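Local structure of ribokinase (Cryptococcus neoformans var. grubii serotype A, 6CW5) at residues T133-Y138 and P164-V169; D201-L204 and S209-P212; C254-K259 and K295-A300. The protein probably transfers a phosphoryl group from magnesium-bound ATP to O-5 of D-ribose, yielding D-ribose 5-phosphate for nucleotide synthesis or the pentose phosphate pathway. All blocks are in the same frame, centred on the assembly; numbering follows the deposited sequence. Where two conformers were deposited one is given.

Interaction 1. Residues T133-Y138 and P164-V169; sequences TSLATY and PPLTSV
Leu-166 meets Tyr-138 and Leu-135 with the forked end of its side chain, and the closest of these approaches is to a backbone oxygen. Tyr-138 O sits 3.5 Å from Leu-166 CG, and both methyls, CD1 and CD2, lie only slightly farther from it, so the carbonyl oxygen rests against the isopropyl end, CG and both methyls. CD2 does most of the apolar work: it lies 3.9 Å from Tyr-138 CB and 4.1 Å from Leu-135 CD1, bridging the first and last residues of the 135-138 turn. With its CG opposite the carbonyl carbon (chi1 -58°), Tyr-138 sends its ring away from Leu-166, so that CB alone of its side chain touches the leucine. This side is tight, and Leu-166 is buried; it also packs on Ala-159 of helix 149-161.

Away from Leu-166 the loop is looser and faces solvent, with Ser-134, Ala-136 and Thr-137 exposed. It keeps its shape by internal bonds. Tyr-138 N donates to Leu-135 O at 3.0 Å, closing a type I beta turn, and Ala-136 N reaches Ser-134 OG at 3.0 Å with an N-H...O angle of 152°, an ST turn. Thr-137 OG1 stands over the centre of one face of the Tyr-138 ring, 3.4 Å above its plane. The turn leads into strand 140-143 and Leu-166 into strand 167-170, parallel neighbours joined through helix 149-161: the contact joins the chain leading into the two strands of a beta-alpha-beta crossover, at their N-terminal ends, in the ribokinase-type alpha/beta fold.

Interaction 2. Residues D201-L204 and S209-P212; sequences DLLL and SANP
Leu-203 and Leu-204, near the end of helix 196-205, face the loop residues Ala-210, Asn-211 and Pro-212 as the chain folds back along the helix that has just ended. This helix-and-loop return belongs to the alpha/beta domain of the PfkB kinase fold, and the loop runs on toward helix 220-233.

The two leucines approach the loop differently. The CB of Leu-203 points toward the loop, and its side chain crosses that of Pro-212 at about a right angle. Its CD1 methyl meets the proline ring at CD, 3.8 Å away, and at CG, 4.1 Å away, while the same methyl touches Ala-210 CB at 4.1 Å. One methyl thus touches both the alanine and the proline, which lie on the same side of it. Both Leu-203 and Ala-210 also touch Glu-230 of helix 220-233, which brings a third element against the apolar part of the contact.

Leu-204 starts off to one side and reaches the loop only with its end, more exposed than Leu-203. Its CD1 lies 3.7 Å from Asn-211 ND2, with the two side chains slanting past each other. In Asn-211, CG lies opposite the backbone N (chi1 -171°), and OD1 accepts from the backbone N of Gly-213, an Asx turn that holds the amide in place and leaves ND2 on the leucine side.

The contact lies near the nucleotide region: the side chain of Pro-212 is about 6 Å from that of Leu-247, predicted to bind ATP. Between the helix and the loop, Ala-210 O is buried without a hydrogen-bonding partner, and Leu-203 CB lies 3.6 Å from this oxygen.

Interaction 3. Residues C254-K259 and K295-A300; sequences CYEPGK and KSLQDA
Leu-297 and Glu-256 reach each other through differently set first torsions. The leucine CG lies trans to its backbone N (chi1 -171°), directing its branched end toward the strand end, where CD2 makes the contact, whereas Glu-256 places CG trans to its carbonyl carbon (chi1 -57°) and runs extended beyond it; the two side chains come from opposite directions. CD2 settles over one face of the carboxylate, 3.6 Å from Glu-256 CD and likewise 3.6 Å from OE1, with Glu-256 CG close behind at 3.8 Å.

The opposite face of the same carboxylate receives Lys-259 NZ, 3.1 Å from Glu-256 OE1 and well out of the carboxylate plane. This salt bridge spans the ends of a type II turn, which also closes through the backbone at 2.8 Å between Lys-259 N and Glu-256 O. The lysine probably balances the carboxylate's negative charge.

In the fold, the turn belongs to the link between antiparallel strands 252-255 and 262-264 at the edge of the large mixed sheet, and the contact sets that link against the first turn of helix 297-311. Ser-296 is the N-cap there: its OG accepts from Asp-299 N at 3.2 Å, with an N-H...O angle of 158°, and so fixes the helix start from which Leu-297 projects. Phe-287 and Leu-291 of helix 279-292 pack against the same leucine, and Trp-191 touches both it and Glu-256. Cys-254 SG, 3.5 Å from Leu-297 CD2, adds a more doubtful contact, as the cysteine has two modelled conformers.

How the interactions relate
From the N terminus the three contacts follow in series, none nested in or crossing another. Interaction 1 closes a loop containing strand 140-143 and helix 149-161, tying the approach to one central strand to the start of the next, 167-170. Interaction 2 is far more local: only four residues separate its segments, and it folds the loop after helix 196-205 back on that helix. Interaction 3 spans helix 279-292 and joins the turn after strand 252-255 to helix 297-311. Interactions 1 and 3 both reach the nine-stranded sheet, with nearest atoms about 9 Å apart, and Trp-191 touches segments of both.

Interaction 1. Residues T133-Y138 and P164-V169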
loop_
_atom_site.group_PDB
_atom_site.type_symbol
_atom_site.label_atom_id
_atom_site.label_comp_id
_atom_site.label_asym_id
_atom_site.label_seq_id
_atom_site.Cartn_x
_atom_site.Cartn_y
_atom_site.Cartn_z
ATOM N N THR A 133 -8.734 4.936 -7.157
ATOM C CA THR A 133 -7.991 6.143 -7.512
ATOM C C THR A 133 -7.631 6.063 -8.992
ATOM O O THR A 133 -7.008 5.097 -9.443
ATOM C CB THR A 133 -6.753 6.325 -6.630
ATOM O OG1 THR A 133 -7.158 6.424 -5.250
ATOM C CG2 THR A 133 -6.001 7.609 -7.015
ATOM N N SER A 134 -8.141 7.002 -9.763
ATOM C CA SER A 134 -7.884 7.063 -11.185
ATOM C C SER A 134 -6.757 8.046 -11.406
ATOM O O SER A 134 -6.659 9.067 -10.712
ATOM C CB SER A 134 -9.120 7.512 -11.953
ATOM O OG SER A 134 -8.856 7.614 -13.351
ATOM N N LEU A 135 -5.893 7.720 -12.351
ATOM C CA LEU A 135 -4.866 8.648 -12.786
ATOM C C LEU A 135 -5.236 9.298 -14.104
ATOM O O LEU A 135 -4.383 9.923 -14.740
ATOM C CB LEU A 135 -3.521 7.927 -12.900
ATOM C CG LEU A 135 -3.043 7.320 -11.589
ATOM C CD1 LEU A 135 -1.662 6.734 -11.783
ATOM C CD2 LEU A 135 -3.011 8.346 -10.428
ATOM N N ALA A 136 -6.509 9.172 -14.510
ATOM C CA ALA A 136 -6.910 9.506 -15.871
ATOM C C ALA A 136 -6.584 10.950 -16.236
ATOM O O ALA A 136 -6.250 11.233 -17.391
ATOM C CB ALA A 136 -8.407 9.242 -16.052
ATOM N N THR A 137 -6.695 11.882 -15.286
ATOM C CA THR A 137 -6.503 13.287 -15.640
ATOM C C THR A 137 -5.046 13.724 -15.571
ATOM O O THR A 137 -4.741 14.878 -15.896
ATOM C CB THR A 137 -7.344 14.194 -14.734
ATOM O OG1 THR A 137 -6.890 14.089 -13.383
ATOM C CG2 THR A 137 -8.816 13.802 -14.785
ATOM N N TYR A 138 -4.138 12.846 -15.166
ATOM C CA TYR A 138 -2.766 13.238 -14.859
ATOM C C TYR A 138 -1.788 12.769 -15.925
ATOM O O TYR A 138 -1.925 11.670 -16.468
ATOM C CB TYR A 138 -2.341 12.675 -13.506
ATOM C CG TYR A 138 -3.253 13.156 -12.418
ATOM C CD1 TYR A 138 -3.232 14.491 -12.013
ATOM C CD2 TYR A 138 -4.168 12.296 -11.823
ATOM C CE1 TYR A 138 -4.071 14.942 -11.013
ATOM C CE2 TYR A 138 -5.018 12.740 -10.816
ATOM C CZ TYR A 138 -4.964 14.063 -10.428
ATOM O OH TYR A 138 -5.807 14.515 -9.451
ATOM N N PRO A 164 -1.014 6.115 -22.261
ATOM C CA PRO A 164 0.426 5.911 -22.106
ATOM C C PRO A 164 0.856 6.053 -20.640
ATOM O O PRO A 164 0.080 6.597 -19.845
ATOM C CB PRO A 164 1.012 7.035 -22.946
ATOM C CG PRO A 164 0.042 8.127 -22.752
ATOM C CD PRO A 164 -1.301 7.462 -22.779
ATOM N N PRO A 165 2.057 5.592 -20.296
ATOM C CA PRO A 165 2.525 5.739 -18.911
ATOM C C PRO A 165 2.662 7.205 -18.528
ATOM O O PRO A 165 3.049 8.048 -19.339
ATOM C CB PRO A 165 3.900 5.048 -18.922
ATOM C CG PRO A 165 3.909 4.180 -20.127
ATOM C CD PRO A 165 3.029 4.859 -21.139
ATOM N N LEU A 166 2.364 7.506 -17.270
ATOM C CA LEU A 166 2.653 8.844 -16.782
ATOM C C LEU A 166 4.155 9.036 -16.683
ATOM O O LEU A 166 4.921 8.079 -16.608
ATOM C CB LEU A 166 2.050 9.075 -15.393
ATOM C CG LEU A 166 0.554 9.434 -15.370
ATOM C CD1 LEU A 166 -0.323 8.323 -15.900
ATOM C CD2 LEU A 166 0.181 9.737 -13.945
ATOM N N THR A 167 4.567 10.291 -16.621
ATOM C CA THR A 167 5.935 10.622 -16.250
ATOM C C THR A 167 5.995 10.664 -14.733
ATOM O O THR A 167 5.362 11.520 -14.106
ATOM C CB THR A 167 6.340 11.961 -16.851
ATOM O OG1 THR A 167 6.290 11.888 -18.278
ATOM C CG2 THR A 167 7.745 12.309 -16.410
ATOM N N SER A 168 6.711 9.728 -14.128
ATOM C CA SER A 168 6.746 9.646 -12.672
ATOM C C SER A 168 8.109 10.094 -12.164
ATOM O O SER A 168 9.137 9.796 -12.774
ATOM C CB SER A 168 6.451 8.231 -12.201
ATOM O OG SER A 168 7.308 7.345 -12.903
ATOM N N VAL A 169 8.106 10.771 -11.018
ATOM C CA VAL A 169 9.289 11.401 -10.438
ATOM C C VAL A 169 9.311 11.034 -8.964
ATOM O O VAL A 169 8.312 11.225 -8.268
ATOM C CB VAL A 169 9.251 12.934 -10.624
ATOM C CG1 VAL A 169 10.478 13.582 -10.030
ATOM C CG2 VAL A 169 9.135 13.294 -12.099
#

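Interaction 2. Residues D201-L204 and S209-P212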
loop_
_atom_site.group_PDB
_atom_site.type_symbol
_atom_site.label_atom_id
_atom_site.label_comp_id
_atom_site.label_asym_id
_atom_site.label_seq_id
_atom_site.Cartn_x
_atom_site.Cartn_y
_atom_site.Cartn_z
ATOM N N ASP A 201 23.384 5.965 -0.924
ATOM C CA ASP A 201 22.530 4.976 -0.257
ATOM C C ASP A 201 22.053 3.927 -1.245
ATOM O O ASP A 201 22.033 2.734 -0.938
ATOM C CB ASP A 201 21.312 5.635 0.406
ATOM C CG ASP A 201 21.658 6.445 1.629
ATOM O OD1 ASP A 201 22.648 6.117 2.317
ATOM O OD2 ASP A 201 20.910 7.409 1.903
ATOM N N LEU A 202 21.618 4.356 -2.433
ATOM C CA LEU A 202 21.185 3.374 -3.423
ATOM C C LEU A 202 22.351 2.495 -3.859
ATOM O O LEU A 202 22.230 1.264 -3.940
ATOM C CB LEU A 202 20.579 4.067 -4.641
ATOM C CG LEU A 202 19.049 4.209 -4.593
ATOM C CD1 LEU A 202 18.645 5.230 -3.519
ATOM C CD2 LEU A 202 18.586 4.633 -5.992
ATOM N N LEU A 203 23.478 3.120 -4.202
ATOM C CA LEU A 203 24.615 2.328 -4.660
ATOM C C LEU A 203 25.021 1.307 -3.606
ATOM O O LEU A 203 25.313 0.153 -3.934
ATOM C CB LEU A 203 25.792 3.252 -5.012
ATOM C CG LEU A 203 25.597 3.946 -6.363
ATOM C CD1 LEU A 203 26.556 5.105 -6.475
ATOM C CD2 LEU A 203 25.812 2.967 -7.537
ATOM N N LEU A 204 25.035 1.718 -2.328
ATOM C CA LEU A 204 25.405 0.799 -1.256
ATOM C C LEU A 204 24.396 -0.334 -1.138
ATOM O O LEU A 204 24.772 -1.488 -0.926
ATOM C CB LEU A 204 25.500 1.533 0.085
ATOM C CG LEU A 204 26.755 2.348 0.387
ATOM C CD1 LEU A 204 26.586 3.113 1.700
ATOM C CD2 LEU A 204 27.957 1.430 0.448
ATOM N N SER A 209 30.581 -0.596 -3.997
ATOM C CA SER A 209 31.379 0.098 -2.994
ATOM C C SER A 209 31.480 1.599 -3.256
ATOM O O SER A 209 32.042 2.319 -2.421
ATOM C CB SER A 209 32.782 -0.499 -2.914
ATOM O OG SER A 209 33.381 -0.388 -4.183
ATOM N N ALA A 210 30.960 2.087 -4.384
ATOM C CA ALA A 210 30.931 3.526 -4.616
ATOM C C ALA A 210 30.020 4.183 -3.588
ATOM O O ALA A 210 28.953 3.655 -3.260
ATOM C CB ALA A 210 30.443 3.842 -6.027
ATOM N N ASN A 211 30.465 5.310 -3.033
ATOM C CA ASN A 211 29.607 6.118 -2.163
ATOM C C ASN A 211 29.915 7.590 -2.372
ATOM O O ASN A 211 30.704 8.188 -1.637
ATOM C CB ASN A 211 29.745 5.743 -0.690
ATOM C CG ASN A 211 28.692 6.434 0.174
ATOM O OD1 ASN A 211 27.904 7.249 -0.322
ATOM N ND2 ASN A 211 28.675 6.117 1.460
ATOM N N PRO A 212 29.267 8.224 -3.350
ATOM C CA PRO A 212 29.525 9.656 -3.573
ATOM C C PRO A 212 29.189 10.506 -2.365
ATOM O O PRO A 212 29.661 11.646 -2.276
ATOM C CB PRO A 212 28.637 9.996 -4.784
ATOM C CG PRO A 212 28.292 8.671 -5.411
ATOM C CD PRO A 212 28.244 7.697 -4.263
#

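Interaction 3. Residues C254-K259 and K295-A300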
loop_
_atom_site.group_PDB
_atom_site.type_symbol
_atom_site.label_atom_id
_atom_site.label_comp_id
_atom_site.label_asym_id
_atom_site.label_seq_id
_atom_site.Cartn_x
_atom_site.Cartn_y
_atom_site.Cartn_z
ATOM N N CYS A 254 22.572 15.822 -14.273
ATOM C CA CYS A 254 21.367 15.349 -14.938
ATOM C C CYS A 254 21.761 14.242 -15.904
ATOM O O CYS A 254 22.763 14.368 -16.621
ATOM C CB CYS A 254 20.664 16.517 -15.667
ATOM S SG CYS A 254 19.249 16.080 -16.723
ATOM N N TYR A 255 20.984 13.160 -15.915
ATOM C CA TYR A 255 21.284 12.007 -16.758
ATOM C C TYR A 255 19.990 11.466 -17.344
ATOM O O TYR A 255 19.085 11.081 -16.597
ATOM C CB TYR A 255 22.001 10.901 -15.964
ATOM C CG TYR A 255 22.111 9.597 -16.718
ATOM C CD1 TYR A 255 23.090 9.426 -17.686
ATOM C CD2 TYR A 255 21.232 8.549 -16.478
ATOM C CE1 TYR A 255 23.194 8.241 -18.392
ATOM C CE2 TYR A 255 21.330 7.359 -17.174
ATOM C CZ TYR A 255 22.318 7.215 -18.132
ATOM O OH TYR A 255 22.438 6.040 -18.842
ATOM N N GLU A 256 19.912 11.422 -18.671
ATOM C CA GLU A 256 18.889 10.627 -19.348
ATOM C C GLU A 256 19.480 9.320 -19.830
ATOM O O GLU A 256 20.642 9.287 -20.272
ATOM C CB GLU A 256 18.285 11.378 -20.546
ATOM C CG GLU A 256 17.691 12.705 -20.173
ATOM C CD GLU A 256 17.109 13.402 -21.376
ATOM O OE1 GLU A 256 17.839 14.186 -22.014
ATOM O OE2 GLU A 256 15.934 13.127 -21.694
ATOM N N PRO A 257 18.705 8.241 -19.738
ATOM C CA PRO A 257 19.216 6.921 -20.120
ATOM C C PRO A 257 19.982 6.938 -21.435
ATOM O O PRO A 257 19.476 7.415 -22.456
ATOM C CB PRO A 257 17.940 6.079 -20.237
ATOM C CG PRO A 257 17.023 6.696 -19.243
ATOM C CD PRO A 257 17.300 8.186 -19.293
ATOM N N GLY A 258 21.222 6.466 -21.387
ATOM C CA GLY A 258 22.057 6.344 -22.558
ATOM C C GLY A 258 22.755 7.614 -22.981
ATOM O O GLY A 258 23.519 7.578 -23.950
ATOM N N LYS A 259 22.526 8.734 -22.302
ATOM C CA LYS A 259 23.101 9.995 -22.744
ATOM C C LYS A 259 24.286 10.377 -21.853
ATOM O O LYS A 259 24.682 9.636 -20.947
ATOM C CB LYS A 259 22.041 11.101 -22.763
ATOM C CG LYS A 259 20.877 10.784 -23.702
ATOM C CD LYS A 259 19.890 11.960 -23.758
ATOM C CE LYS A 259 18.697 11.695 -24.690
ATOM N NZ LYS A 259 17.841 12.924 -24.848
ATOM N N LYS A 295 9.087 22.823 -21.853
ATOM C CA LYS A 295 10.456 23.313 -21.939
ATOM C C LYS A 295 11.405 22.169 -22.256
ATOM O O LYS A 295 11.164 21.013 -21.900
ATOM C CB LYS A 295 10.893 23.960 -20.620
ATOM C CG LYS A 295 10.500 25.409 -20.433
ATOM C CD LYS A 295 10.887 25.870 -19.035
ATOM C CE LYS A 295 10.488 27.312 -18.795
ATOM N NZ LYS A 295 10.649 27.715 -17.367
ATOM N N SER A 296 12.498 22.501 -22.932
ATOM C CA SER A 296 13.597 21.560 -23.014
ATOM C C SER A 296 14.103 21.256 -21.610
ATOM O O SER A 296 13.915 22.034 -20.670
ATOM C CB SER A 296 14.734 22.125 -23.862
ATOM O OG SER A 296 15.394 23.175 -23.172
ATOM N N LEU A 297 14.764 20.109 -21.478
ATOM C CA LEU A 297 15.310 19.718 -20.185
ATOM C C LEU A 297 16.345 20.719 -19.689
ATOM O O LEU A 297 16.390 21.033 -18.493
ATOM C CB LEU A 297 15.918 18.325 -20.281
ATOM C CG LEU A 297 16.341 17.707 -18.964
ATOM C CD1 LEU A 297 15.126 17.610 -18.055
ATOM C CD2 LEU A 297 16.915 16.340 -19.257
ATOM N N GLN A 298 17.196 21.230 -20.587
ATOM C CA GLN A 298 18.213 22.186 -20.156
ATOM C C GLN A 298 17.581 23.484 -19.661
ATOM O O GLN A 298 18.055 24.075 -18.682
ATOM C CB GLN A 298 19.207 22.455 -21.291
ATOM C CG GLN A 298 18.567 22.950 -22.589
ATOM C CD GLN A 298 19.569 23.137 -23.726
ATOM O OE1 GLN A 298 20.715 22.694 -23.638
ATOM N NE2 GLN A 298 19.136 23.799 -24.799
ATOM N N ASP A 299 16.513 23.943 -20.322
ATOM C CA ASP A 299 15.820 25.149 -19.871
ATOM C C ASP A 299 15.099 24.915 -18.551
ATOM O O ASP A 299 15.087 25.793 -17.678
ATOM C CB ASP A 299 14.815 25.615 -20.926
ATOM C CG ASP A 299 15.478 26.243 -22.132
ATOM O OD1 ASP A 299 16.720 26.346 -22.137
ATOM O OD2 ASP A 299 14.752 26.635 -23.071
ATOM N N ALA A 300 14.449 23.757 -18.408
ATOM C CA ALA A 300 13.745 23.465 -17.167
ATOM C C ALA A 300 14.715 23.436 -15.997
ATOM O O ALA A 300 14.412 23.949 -14.912
ATOM C CB ALA A 300 13.000 22.140 -17.287
#